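Local coordinates for protein inorganic pyrophosphatase (PDB 5TEA) that probably hydrolyses inorganic pyrophosphate to two phosphate ions with magnesium as cofactor, as a homohexamer of the soluble PPase family, at residues D77-L82 with D113-V118; A97-V102 with E168-V173; N37-W42 with L51-P56; V28-P33 with Q87-G92; A60-Y65 with K141-H146. All coordinates share one frame; numbering follows the deposited sequence. Where two conformers were deposited one is given.

Contact 1 (D77-L82 with D113-V118); sequences DELDVL and DKIVCV. With CA (calcium ion), chain I.
D80 OD2 is gripped by K114 NZ at 2.9 Å and by the calcium ion at 2.7 Å. The setting is a pair of parallel strands in the central barrel-like sheet of a soluble pyrophosphatase, with the metal site at their N-terminal ends. K114 NZ reaches OD2 from the anti side, 31° out of the carboxylate plane. The D80 and K114 side chains lie side by side and point the same way. K114 NZ also makes a salt bridge with D112, another calcium ligand, so one ammonium group serves two metal-binding carboxylates. D77 OD2 and E78 O bind the ion from the same loop, and D73 and D112 complete its protein ligands. A metal-bound water bridges the segments: it accepts from D80 N and donates to D113 O at 2.6 Å. Beyond the site the backbones zip together through I115 N to D80 O, L82 N to I115 O and C117 N to L82 O. The L82 side chain crosses K114 on the face they share with D80. L79 CD2 meets I115 CG1 at 3.9 Å, the two side chains about perpendicular. Farther along, V81 CG1 rests on C117 SG at 3.8 Å.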
# COMPACT_ATOMS: atom_id res chain seq x y z
N ASP B 77 -5.29 1.42 33.90
CA ASP B 77 -5.21 1.45 32.44
C ASP B 77 -6.23 2.44 31.87
O ASP B 77 -7.33 2.60 32.40
CB ASP B 77 -5.50 0.03 31.92
CG ASP B 77 -4.73 -0.31 30.65
OD1 ASP B 77 -3.90 0.50 30.19
OD2 ASP B 77 -4.98 -1.42 30.12
N GLU B 78 -5.87 3.10 30.77
CA GLU B 78 -6.85 3.92 30.07
C GLU B 78 -7.91 3.04 29.40
O GLU B 78 -7.64 1.89 29.02
CB GLU B 78 -6.17 4.81 29.03
N LEU B 79 -9.13 3.56 29.31
CA LEU B 79 -10.23 2.78 28.73
C LEU B 79 -10.05 2.69 27.22
O LEU B 79 -9.99 3.71 26.54
CB LEU B 79 -11.58 3.43 29.06
CG LEU B 79 -12.85 2.75 28.51
CD1 LEU B 79 -12.86 1.27 28.82
CD2 LEU B 79 -14.11 3.43 29.10
N ASP B 80 -9.92 1.46 26.71
CA ASP B 80 -9.55 1.24 25.32
C ASP B 80 -10.76 1.34 24.41
O ASP B 80 -11.91 1.19 24.83
CB ASP B 80 -8.91 -0.13 25.14
CG ASP B 80 -7.78 -0.38 26.09
OD1 ASP B 80 -6.87 0.48 26.22
OD2 ASP B 80 -7.81 -1.46 26.70
N VAL B 81 -10.49 1.59 23.13
CA VAL B 81 -11.50 1.77 22.09
C VAL B 81 -11.13 0.95 20.87
O VAL B 81 -9.99 1.02 20.40
CB VAL B 81 -11.66 3.25 21.68
CG1 VAL B 81 -12.68 3.38 20.54
CG2 VAL B 81 -12.09 4.09 22.88
N LEU B 82 -12.09 0.16 20.37
CA LEU B 82 -12.04 -0.46 19.05
C LEU B 82 -12.83 0.44 18.11
O LEU B 82 -14.06 0.52 18.21
CB LEU B 82 -12.62 -1.87 19.10
CG LEU B 82 -12.03 -2.77 20.21
CD1 LEU B 82 -12.62 -4.17 20.14
CD2 LEU B 82 -10.49 -2.83 20.08
N ASP B 113 -12.14 -3.99 29.48
CA ASP B 113 -13.18 -3.81 28.47
C ASP B 113 -12.74 -2.84 27.39
O ASP B 113 -11.91 -1.96 27.62
CB ASP B 113 -14.47 -3.27 29.11
CG ASP B 113 -15.07 -4.21 30.14
OD1 ASP B 113 -14.84 -5.44 30.03
OD2 ASP B 113 -15.79 -3.73 31.05
N LYS B 114 -13.34 -2.98 26.21
CA LYS B 114 -13.02 -2.14 25.07
C LYS B 114 -14.32 -1.63 24.44
O LYS B 114 -15.18 -2.43 24.06
CB LYS B 114 -12.15 -2.91 24.06
CG LYS B 114 -11.00 -3.63 24.78
CD LYS B 114 -9.81 -3.92 23.92
CE LYS B 114 -8.85 -4.83 24.68
NZ LYS B 114 -8.33 -4.18 25.92
N ILE B 115 -14.47 -0.32 24.39
CA ILE B 115 -15.67 0.30 23.83
C ILE B 115 -15.58 0.21 22.31
O ILE B 115 -14.53 0.48 21.73
CB ILE B 115 -15.77 1.77 24.28
CG1 ILE B 115 -15.58 1.88 25.79
CG2 ILE B 115 -17.12 2.38 23.87
CD1 ILE B 115 -16.63 1.07 26.58
N VAL B 116 -16.68 -0.21 21.67
CA VAL B 116 -16.72 -0.32 20.21
C VAL B 116 -17.34 0.95 19.66
O VAL B 116 -18.42 1.37 20.09
CB VAL B 116 -17.51 -1.56 19.75
CG1 VAL B 116 -17.38 -1.73 18.23
CG2 VAL B 116 -17.04 -2.81 20.49
N CYS B 117 -16.64 1.59 18.72
CA CYS B 117 -17.04 2.90 18.22
C CYS B 117 -16.90 2.94 16.71
O CYS B 117 -16.15 2.17 16.11
CB CYS B 117 -16.17 4.03 18.80
SG CYS B 117 -16.35 4.34 20.56
N VAL B 118 -17.61 3.90 16.12
CA VAL B 118 -17.38 4.33 14.73
C VAL B 118 -17.27 5.85 14.74
O VAL B 118 -17.75 6.51 15.68
CB VAL B 118 -18.52 3.86 13.80
CG1 VAL B 118 -18.54 2.32 13.70
CG2 VAL B 118 -19.89 4.39 14.31
CA CA I . -7.59 -0.90 29.30
O HOH W 1 -9.95 -0.73 28.87
O HOH W 2 -6.11 -1.57 28.14

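Contact 2 (A97-V102 with E168-V173); sequences ARVIGV and EEAKKV
Strand 97-102 and helix 168-173 cross almost at a right angle, at 82°, with their axes 6.5 Å apart at the closest point. The approach is local. The nearest backbone pair is V102 with A170, whose CA atoms lie 5.0 Å apart. The strand carries a classic beta bulge here: I100 and G101 both face V116 on the neighbouring strand 110-119. V99 and V102, before and after the bulge, both direct their side chains at the helix.

A170 is the centre of the contact. Its single methyl group, CB, meets three parts of the strand. V99 CG1 touches it at 3.6 Å, with this branch anti to the backbone N (chi1 175°). V102 CB lies 3.7 Å from the same A170 CB. Between the two valines, G101 O comes to 3.4 Å from A170 CB. V102 CG1 stands between its own backbone N and carbonyl carbon (chi1 54°), and this branch lies over the helix backbone, 3.7 Å from A170 N. It also touches the E169 side chain at CG, 4.1 Å away. Within the helix, K171 NZ forms a salt bridge with E168 OE1, using the syn lone pair of that oxygen. K171 NZ also bonds to D22 O.

The contact joins the C-terminal helix 167-183 to the barrel-like sheet. I115 of strand 110-119 packs against both valines. The side-chain contacts are apolar; the carbonyl oxygen G101 O lies against the A170 methyl. The chemistry implies a close steric fit around one small residue.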
# COMPACT_ATOMS: atom_id res chain seq x y z
N ALA B 97 -16.70 10.22 18.19
CA ALA B 97 -17.05 8.88 17.77
C ALA B 97 -18.35 8.45 18.42
O ALA B 97 -18.62 8.78 19.58
CB ALA B 97 -15.94 7.88 18.12
N ARG B 98 -19.15 7.68 17.69
CA ARG B 98 -20.39 7.14 18.24
C ARG B 98 -20.09 5.82 18.94
O ARG B 98 -19.41 4.96 18.37
CB ARG B 98 -21.44 6.95 17.15
CG ARG B 98 -22.61 6.04 17.57
CD ARG B 98 -23.65 5.88 16.47
NE ARG B 98 -24.47 7.07 16.31
CZ ARG B 98 -25.56 7.34 17.04
NH1 ARG B 98 -25.98 6.51 17.98
NH2 ARG B 98 -26.23 8.46 16.81
N VAL B 99 -20.59 5.67 20.17
CA VAL B 99 -20.50 4.43 20.93
C VAL B 99 -21.56 3.46 20.40
O VAL B 99 -22.76 3.77 20.44
CB VAL B 99 -20.73 4.69 22.43
CG1 VAL B 99 -20.78 3.37 23.22
CG2 VAL B 99 -19.71 5.65 22.99
N ILE B 100 -21.14 2.29 19.91
CA ILE B 100 -22.11 1.31 19.42
C ILE B 100 -22.14 0.01 20.22
O ILE B 100 -23.04 -0.81 19.97
CB ILE B 100 -21.94 1.00 17.91
CG1 ILE B 100 -20.63 0.23 17.64
CG2 ILE B 100 -22.09 2.26 17.05
CD1 ILE B 100 -20.55 -0.34 16.23
N GLY B 101 -21.24 -0.19 21.18
CA GLY B 101 -21.25 -1.41 21.96
C GLY B 101 -20.01 -1.50 22.83
O GLY B 101 -19.21 -0.56 22.90
N VAL B 102 -19.86 -2.63 23.51
CA VAL B 102 -18.68 -2.88 24.34
C VAL B 102 -18.28 -4.34 24.23
O VAL B 102 -19.14 -5.24 24.24
CB VAL B 102 -18.88 -2.46 25.81
CG1 VAL B 102 -20.15 -3.10 26.43
CG2 VAL B 102 -17.62 -2.71 26.64
N GLU B 168 -25.82 0.95 25.80
CA GLU B 168 -26.15 1.38 27.16
C GLU B 168 -25.21 0.74 28.18
O GLU B 168 -24.73 1.43 29.09
CB GLU B 168 -27.61 1.07 27.47
CG GLU B 168 -28.60 2.03 26.76
CD GLU B 168 -28.23 3.52 26.90
OE1 GLU B 168 -28.01 4.18 25.86
OE2 GLU B 168 -28.15 4.02 28.05
N GLU B 169 -24.90 -0.55 28.03
CA GLU B 169 -23.86 -1.15 28.87
C GLU B 169 -22.51 -0.47 28.66
O GLU B 169 -21.76 -0.26 29.62
CB GLU B 169 -23.74 -2.66 28.63
CG GLU B 169 -22.73 -3.33 29.60
CD GLU B 169 -22.61 -4.85 29.47
OE1 GLU B 169 -21.92 -5.47 30.31
OE2 GLU B 169 -23.19 -5.44 28.54
N ALA B 170 -22.18 -0.13 27.40
CA ALA B 170 -20.92 0.57 27.13
C ALA B 170 -20.87 1.92 27.85
O ALA B 170 -19.84 2.30 28.40
CB ALA B 170 -20.73 0.75 25.63
N LYS B 171 -22.00 2.64 27.88
CA LYS B 171 -22.03 3.92 28.59
C LYS B 171 -21.78 3.74 30.08
O LYS B 171 -21.14 4.58 30.71
CB LYS B 171 -23.37 4.61 28.36
CG LYS B 171 -23.53 5.18 26.97
CD LYS B 171 -24.93 5.76 26.78
CE LYS B 171 -25.21 6.06 25.32
NZ LYS B 171 -26.64 6.48 25.13
N LYS B 172 -22.33 2.68 30.66
CA LYS B 172 -22.11 2.46 32.09
C LYS B 172 -20.63 2.22 32.37
O LYS B 172 -20.08 2.76 33.34
CB LYS B 172 -22.96 1.28 32.56
CG LYS B 172 -22.80 0.97 34.04
CD LYS B 172 -23.68 -0.20 34.46
CE LYS B 172 -23.29 -1.47 33.71
NZ LYS B 172 -21.85 -1.83 33.92
N VAL B 173 -19.97 1.44 31.52
CA VAL B 173 -18.53 1.20 31.65
C VAL B 173 -17.77 2.51 31.55
O VAL B 173 -16.88 2.79 32.36
CB VAL B 173 -18.06 0.20 30.59
CG1 VAL B 173 -16.52 0.10 30.56
CG2 VAL B 173 -18.71 -1.17 30.83

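Contact 3 (N37-W42 with L51-P56); sequences NHKIEW and LDRIEP. Unlike the reference sequence in segment 51-56: I54 (reference Val).
K39 and R53 make the tight centre of this antiparallel beta hairpin, built of strands 38-43 and 48-54. K39 CD lies over the centre of one face of the R53 guanidinium, 3.5 Å from CZ. K39 is extended to CE and bends only at chi4 (-40°), which sets NZ 3.1 Å from D52 OD2 in a salt bridge. That bond uses the anti lone pair of OD2. E41 OE1 lies 2.8 Å from D52 OD2. E55 OE1 takes R53 NE at 3.1 Å, in the guanidinium plane, and so helps fix the turn of that group. K39 and R53, both partly exposed, are predicted to bind substrate.

The opposite face is buried and apolar in character. H38 CB meets L51 CD1, and H38 CD2 meets I54 CD1 at 3.6 Å. Contact is looser toward I40, whose CG1 is 4.4 Å from L51 CA. At the other end N37 ND2 bonds to E55 O at 3.0 Å.

A neighbouring subunit covers the H38 face: its P88 and L89 pack on H38 and L51, and L51 pairs with one of its strands in a parallel ladder. Within the chain, I40 leans on I32 of strand 25-32.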
# COMPACT_ATOMS: atom_id res chain seq x y z
N ASN B 37 0.79 -4.30 13.12
CA ASN B 37 1.26 -5.12 14.23
C ASN B 37 2.19 -4.35 15.16
O ASN B 37 2.98 -4.96 15.89
CB ASN B 37 1.95 -6.40 13.73
CG ASN B 37 3.23 -6.12 12.95
OD1 ASN B 37 3.34 -5.11 12.26
ND2 ASN B 37 4.21 -7.03 13.05
N HIS B 38 2.11 -3.03 15.15
CA HIS B 38 2.89 -2.20 16.06
C HIS B 38 2.02 -1.85 17.26
O HIS B 38 0.96 -1.24 17.11
CB HIS B 38 3.38 -0.94 15.36
CG HIS B 38 4.37 -1.23 14.27
ND1 HIS B 38 4.82 -0.28 13.38
CD2 HIS B 38 4.97 -2.39 13.90
CE1 HIS B 38 5.67 -0.83 12.53
NE2 HIS B 38 5.78 -2.11 12.83
N LYS B 39 2.45 -2.27 18.44
CA LYS B 39 1.69 -1.94 19.64
C LYS B 39 2.09 -0.54 20.08
O LYS B 39 3.10 -0.35 20.77
CB LYS B 39 1.92 -2.94 20.76
CG LYS B 39 1.08 -2.61 21.99
CD LYS B 39 1.49 -3.50 23.16
CE LYS B 39 0.60 -3.24 24.36
NZ LYS B 39 0.31 -1.79 24.53
N ILE B 40 1.28 0.44 19.70
CA ILE B 40 1.54 1.84 20.00
C ILE B 40 0.58 2.25 21.11
O ILE B 40 -0.60 1.89 21.09
CB ILE B 40 1.37 2.70 18.74
CG1 ILE B 40 2.40 2.26 17.69
CG2 ILE B 40 1.55 4.19 19.06
CD1 ILE B 40 2.13 2.80 16.31
N GLU B 41 1.11 2.96 22.09
CA GLU B 41 0.36 3.39 23.25
C GLU B 41 0.64 4.86 23.50
O GLU B 41 1.78 5.31 23.37
CB GLU B 41 0.76 2.57 24.48
CG GLU B 41 -0.26 2.53 25.59
CD GLU B 41 0.23 1.70 26.77
OE1 GLU B 41 1.47 1.53 26.91
OE2 GLU B 41 -0.63 1.20 27.54
N TRP B 42 -0.40 5.61 23.85
CA TRP B 42 -0.20 6.96 24.36
C TRP B 42 0.44 6.88 25.74
O TRP B 42 -0.11 6.26 26.65
CB TRP B 42 -1.53 7.70 24.43
CG TRP B 42 -1.49 9.01 25.14
CD1 TRP B 42 -2.00 9.30 26.38
CD2 TRP B 42 -0.92 10.23 24.65
NE1 TRP B 42 -1.79 10.62 26.68
CE2 TRP B 42 -1.13 11.22 25.64
CE3 TRP B 42 -0.26 10.58 23.47
CZ2 TRP B 42 -0.70 12.53 25.49
CZ3 TRP B 42 0.17 11.89 23.32
CH2 TRP B 42 -0.05 12.85 24.32
N LEU B 51 6.01 3.23 20.76
CA LEU B 51 5.96 1.85 20.27
C LEU B 51 6.46 0.95 21.39
O LEU B 51 7.67 0.84 21.62
CB LEU B 51 6.80 1.67 19.01
CG LEU B 51 6.62 0.24 18.48
CD1 LEU B 51 6.38 0.23 17.00
CD2 LEU B 51 7.81 -0.66 18.82
N ASP B 52 5.53 0.28 22.08
CA ASP B 52 5.91 -0.62 23.16
C ASP B 52 6.64 -1.85 22.63
O ASP B 52 7.63 -2.29 23.23
CB ASP B 52 4.68 -1.07 23.94
CG ASP B 52 4.05 0.04 24.75
OD1 ASP B 52 4.74 1.04 25.03
OD2 ASP B 52 2.86 -0.09 25.12
N ARG B 53 6.15 -2.43 21.53
CA ARG B 53 6.75 -3.65 21.01
C ARG B 53 6.18 -3.93 19.63
O ARG B 53 5.17 -3.36 19.22
CB ARG B 53 6.49 -4.84 21.94
CG ARG B 53 5.03 -5.19 22.09
CD ARG B 53 4.87 -6.34 23.06
NE ARG B 53 3.51 -6.85 23.09
CZ ARG B 53 2.65 -6.65 24.09
NH1 ARG B 53 3.02 -5.95 25.15
NH2 ARG B 53 1.43 -7.16 24.02
N ILE B 54 6.87 -4.81 18.89
CA ILE B 54 6.35 -5.40 17.66
C ILE B 54 5.58 -6.66 18.02
O ILE B 54 6.12 -7.56 18.69
CB ILE B 54 7.49 -5.72 16.68
CG1 ILE B 54 8.44 -4.52 16.51
CG2 ILE B 54 6.89 -6.19 15.33
CD1 ILE B 54 7.86 -3.33 15.77
N GLU B 55 4.32 -6.74 17.58
CA GLU B 55 3.51 -7.93 17.82
C GLU B 55 3.69 -8.92 16.67
O GLU B 55 4.16 -8.54 15.60
CB GLU B 55 2.03 -7.55 17.93
CG GLU B 55 1.73 -6.54 19.05
CD GLU B 55 1.59 -7.18 20.41
OE1 GLU B 55 2.20 -8.25 20.64
OE2 GLU B 55 0.87 -6.61 21.26
N PRO B 56 3.34 -10.20 16.86
CA PRO B 56 3.36 -11.13 15.72
C PRO B 56 2.51 -10.60 14.56
O PRO B 56 1.40 -10.10 14.75
CB PRO B 56 2.76 -12.41 16.31
CG PRO B 56 3.10 -12.32 17.79
CD PRO B 56 2.93 -10.86 18.11

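Contact 4 (V28-P33 with Q87-G92); sequences VVNEIP and QPLATG
Chi1 of -167° puts N30 CG anti to its backbone N, on the side of the 87-92 loop; ND2 then meets the loop carbonyls. T91 OG1 lies beside its own N (chi1 -62°), near E31 O. Here the loop that leads into strand 94-107 runs against the end of strand 25-32, an element of the barrel-like sheet with a classic beta bulge at E31 and I32 opposite Y65. N30 ND2 donates to A90 O at 3.1 Å. The bond is straight at the hydrogen, 167°, and A90 O lies in the amide plane, yet the donor stands above the carbonyl plane of A90. L89 O is also 3.0 Å from N30 ND2. L89 CD2 packs on N30 CB. The N30 backbone takes part too: N30 O accepts from G92 N at 2.9 Å. L89 N bonds to N64 of the adjoining strand 64-67. In a neighbouring subunit, H38 packs on L89 and Q87. P33 closes the far end, with CB 4.0 Å from P88 CB and 3.2 Å from L89 O. The shortest bond is that of the T91 hydroxyl: OG1 donates to E31 O at 2.6 Å from above the carbonyl plane.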
# COMPACT_ATOMS: atom_id res chain seq x y z
N VAL B 28 -12.37 10.24 21.16
CA VAL B 28 -11.48 9.09 21.07
C VAL B 28 -10.16 9.56 20.46
O VAL B 28 -10.16 10.35 19.52
CB VAL B 28 -12.10 7.95 20.22
CG1 VAL B 28 -11.08 6.87 19.91
CG2 VAL B 28 -13.28 7.36 20.99
N VAL B 29 -9.05 9.11 21.04
CA VAL B 29 -7.72 9.35 20.49
C VAL B 29 -7.21 8.04 19.90
O VAL B 29 -7.18 7.01 20.59
CB VAL B 29 -6.76 9.90 21.57
CG1 VAL B 29 -5.32 9.95 21.05
CG2 VAL B 29 -7.21 11.29 22.02
N ASN B 30 -6.82 8.06 18.62
CA ASN B 30 -6.39 6.83 17.95
C ASN B 30 -4.92 6.57 18.23
O ASN B 30 -4.07 7.47 18.09
CB ASN B 30 -6.61 6.90 16.44
CG ASN B 30 -6.46 5.54 15.77
OD1 ASN B 30 -7.17 4.59 16.11
ND2 ASN B 30 -5.53 5.43 14.82
N GLU B 31 -4.60 5.33 18.62
CA GLU B 31 -3.20 4.93 18.83
C GLU B 31 -2.65 4.04 17.73
O GLU B 31 -1.49 4.19 17.35
CB GLU B 31 -3.04 4.21 20.17
CG GLU B 31 -3.38 5.06 21.39
CD GLU B 31 -3.72 4.21 22.60
OE1 GLU B 31 -3.00 4.33 23.61
OE2 GLU B 31 -4.70 3.44 22.54
N ILE B 32 -3.43 3.07 17.24
CA ILE B 32 -2.92 2.04 16.34
C ILE B 32 -3.81 1.98 15.11
O ILE B 32 -5.01 1.73 15.23
CB ILE B 32 -2.88 0.65 17.00
CG1 ILE B 32 -2.05 0.66 18.28
CG2 ILE B 32 -2.28 -0.36 16.00
CD1 ILE B 32 -2.14 -0.69 19.08
N PRO B 33 -3.27 2.14 13.90
CA PRO B 33 -4.06 1.89 12.69
C PRO B 33 -4.47 0.43 12.58
O PRO B 33 -3.68 -0.48 12.87
CB PRO B 33 -3.10 2.27 11.55
CG PRO B 33 -1.99 3.07 12.21
CD PRO B 33 -1.87 2.51 13.58
N GLN B 87 -11.08 2.35 6.08
CA GLN B 87 -9.66 2.55 5.84
C GLN B 87 -8.95 2.94 7.14
O GLN B 87 -9.51 3.68 7.96
CB GLN B 87 -9.45 3.64 4.77
CG GLN B 87 -9.95 3.23 3.36
CD GLN B 87 -11.42 3.57 3.09
OE1 GLN B 87 -12.00 4.47 3.71
NE2 GLN B 87 -12.02 2.86 2.13
N PRO B 88 -7.74 2.44 7.37
CA PRO B 88 -7.08 2.69 8.67
C PRO B 88 -6.89 4.17 8.99
O PRO B 88 -6.63 5.00 8.10
CB PRO B 88 -5.72 1.97 8.53
CG PRO B 88 -5.94 0.95 7.47
CD PRO B 88 -6.95 1.53 6.52
N LEU B 89 -7.02 4.49 10.27
CA LEU B 89 -6.74 5.82 10.79
C LEU B 89 -5.32 5.92 11.33
O LEU B 89 -4.81 4.97 11.94
CB LEU B 89 -7.76 6.14 11.90
CG LEU B 89 -8.01 7.59 12.28
CD1 LEU B 89 -8.40 8.39 11.06
CD2 LEU B 89 -9.09 7.67 13.38
N ALA B 90 -4.67 7.07 11.11
CA ALA B 90 -3.30 7.25 11.59
C ALA B 90 -3.22 7.46 13.10
O ALA B 90 -4.14 7.99 13.74
CB ALA B 90 -2.65 8.45 10.89
N THR B 91 -2.08 7.06 13.67
CA THR B 91 -1.79 7.34 15.08
C THR B 91 -1.82 8.84 15.34
O THR B 91 -1.24 9.63 14.59
CB THR B 91 -0.39 6.80 15.45
OG1 THR B 91 -0.34 5.38 15.30
CG2 THR B 91 -0.00 7.21 16.88
N GLY B 92 -2.48 9.25 16.42
CA GLY B 92 -2.33 10.59 16.92
C GLY B 92 -3.48 11.53 16.63
O GLY B 92 -3.50 12.63 17.18

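Contact 5 (A60-Y65 with K141-H146); sequences AKPTNY and KQIEFH
H146 and K61 make the polar part of this contact. K61 NZ donates to H146 NE2 at 2.9 Å and lies in the ring plane, 1° out of it, at the ring edge. The two side chains cross at about a right angle. The K61 chain bends at chi2 and chi3 on its way to the ring. Because NE2 accepts this bond, that nitrogen is probably unprotonated. K61 also makes a cation-pi contact with Y150, a predicted substrate-binding residue.

The second kind is CH-pi. P62 CD sits over the centre of one H146 face, 3.5 Å from the centroid and only 9° off the ring normal. The imidazole is thus held from two directions, at its edge by the lysine and over its face by the proline. A60 O comes to 3.4 Å from H146 CE1.

The third kind is apolar. T63 CG2 meets I143 CD1 at 3.6 Å, the side chains crossing at about a right angle. P62 CG is more distant from I143 CG1, at 4.3 Å.

The contact packs helix 137-149 on the turn that leads into strand 64-67. L82 of strand 80-83 touches both T63 and I143. W164 of strand 159-165 packs on I143, and I58 of a neighbouring subunit packs on P62.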
# COMPACT_ATOMS: atom_id res chain seq x y z
N ALA B 60 -2.07 -8.72 13.56
CA ALA B 60 -2.32 -7.31 13.28
C ALA B 60 -3.68 -6.93 13.85
O ALA B 60 -4.61 -7.74 13.89
CB ALA B 60 -2.29 -7.03 11.78
N LYS B 61 -3.79 -5.69 14.32
CA LYS B 61 -5.05 -5.24 14.91
C LYS B 61 -6.17 -5.31 13.88
O LYS B 61 -6.01 -4.80 12.76
CB LYS B 61 -4.93 -3.81 15.45
CG LYS B 61 -4.09 -3.66 16.69
CD LYS B 61 -4.66 -4.48 17.86
CE LYS B 61 -3.55 -5.15 18.67
NZ LYS B 61 -4.08 -6.20 19.61
N PRO B 62 -7.32 -5.92 14.21
CA PRO B 62 -8.41 -6.01 13.23
C PRO B 62 -9.21 -4.72 13.08
O PRO B 62 -9.92 -4.58 12.08
CB PRO B 62 -9.29 -7.14 13.78
CG PRO B 62 -9.06 -7.08 15.28
CD PRO B 62 -7.62 -6.68 15.44
N THR B 63 -9.14 -3.81 14.05
CA THR B 63 -9.76 -2.49 13.96
C THR B 63 -8.71 -1.46 14.36
O THR B 63 -7.65 -1.81 14.87
CB THR B 63 -10.96 -2.34 14.90
OG1 THR B 63 -10.48 -2.24 16.25
CG2 THR B 63 -11.89 -3.56 14.78
N ASN B 64 -9.03 -0.18 14.18
CA ASN B 64 -8.18 0.83 14.81
C ASN B 64 -8.31 0.68 16.32
O ASN B 64 -9.32 0.18 16.83
CB ASN B 64 -8.58 2.24 14.37
CG ASN B 64 -8.62 2.38 12.88
OD1 ASN B 64 -7.57 2.47 12.21
ND2 ASN B 64 -9.82 2.42 12.32
N TYR B 65 -7.27 1.09 17.04
CA TYR B 65 -7.22 0.92 18.49
C TYR B 65 -6.91 2.26 19.14
O TYR B 65 -5.93 2.91 18.78
CB TYR B 65 -6.14 -0.11 18.86
CG TYR B 65 -6.23 -0.68 20.25
CD1 TYR B 65 -7.00 -1.82 20.51
CD2 TYR B 65 -5.51 -0.12 21.30
CE1 TYR B 65 -7.06 -2.36 21.78
CE2 TYR B 65 -5.57 -0.67 22.58
CZ TYR B 65 -6.34 -1.78 22.80
OH TYR B 65 -6.41 -2.34 24.06
N LYS B 141 -17.01 -11.80 15.02
CA LYS B 141 -16.35 -13.06 15.36
C LYS B 141 -14.85 -12.99 15.13
O LYS B 141 -14.08 -13.63 15.86
CB LYS B 141 -16.96 -14.21 14.56
CG LYS B 141 -18.44 -14.42 14.76
CD LYS B 141 -18.79 -15.90 14.87
CE LYS B 141 -17.95 -16.75 13.91
NZ LYS B 141 -18.17 -18.23 14.08
N GLN B 142 -14.41 -12.25 14.11
CA GLN B 142 -12.97 -12.09 13.86
C GLN B 142 -12.31 -11.27 14.97
O GLN B 142 -11.21 -11.60 15.43
CB GLN B 142 -12.72 -11.41 12.51
CG GLN B 142 -13.08 -12.23 11.29
CD GLN B 142 -12.68 -11.54 10.00
OE1 GLN B 142 -11.49 -11.23 9.79
NE2 GLN B 142 -13.65 -11.28 9.13
N ILE B 143 -12.98 -10.21 15.41
CA ILE B 143 -12.46 -9.41 16.51
C ILE B 143 -12.38 -10.24 17.77
O ILE B 143 -11.41 -10.17 18.53
CB ILE B 143 -13.34 -8.16 16.73
CG1 ILE B 143 -13.33 -7.25 15.49
CG2 ILE B 143 -12.87 -7.40 17.98
CD1 ILE B 143 -14.31 -6.10 15.59
N GLU B 144 -13.42 -11.05 18.01
CA GLU B 144 -13.42 -11.93 19.17
C GLU B 144 -12.26 -12.91 19.11
O GLU B 144 -11.55 -13.11 20.10
CB GLU B 144 -14.75 -12.68 19.26
CG GLU B 144 -14.89 -13.54 20.51
CD GLU B 144 -16.30 -14.09 20.69
OE1 GLU B 144 -17.26 -13.40 20.31
OE2 GLU B 144 -16.43 -15.22 21.20
N PHE B 145 -12.05 -13.52 17.94
CA PHE B 145 -10.94 -14.47 17.83
C PHE B 145 -9.61 -13.79 18.08
O PHE B 145 -8.74 -14.34 18.79
CB PHE B 145 -10.94 -15.14 16.45
CG PHE B 145 -9.86 -16.21 16.31
CD1 PHE B 145 -8.55 -15.86 16.01
CD2 PHE B 145 -10.17 -17.55 16.49
CE1 PHE B 145 -7.57 -16.83 15.91
CE2 PHE B 145 -9.19 -18.53 16.37
CZ PHE B 145 -7.89 -18.17 16.08
N HIS B 146 -9.42 -12.60 17.50
CA HIS B 146 -8.18 -11.86 17.69
C HIS B 146 -7.87 -11.68 19.17
O HIS B 146 -6.78 -12.01 19.63
CB HIS B 146 -8.26 -10.49 17.00
CG HIS B 146 -7.07 -9.62 17.28
ND1 HIS B 146 -5.87 -9.75 16.61
CD2 HIS B 146 -6.87 -8.67 18.22
CE1 HIS B 146 -5.00 -8.89 17.10
NE2 HIS B 146 -5.57 -8.23 18.08

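Contact 1 holds three of the five calcium-binding residues, about 2 Å from the centre of the chain. Contact 5 reaches it through Y65, whose OH is 3.1 Å from D80 OD2, a probable hydrogen bond. V116 N meets G101 O at 2.8 Å, joining contacts 1 and 2; E31 N meets Y65 O at 2.8 Å, joining contacts 4 and 5. Contact 3 carries two residues predicted to bind substrate, K39 and R53. Its centre is about 17 Å from that of contact 1, but the E41 side chain is about 7 Å from the calcium ion. W42 N joins it to contact 4 at E31 OE1. The centres of contacts 2 and 3 lie about 25 Å apart.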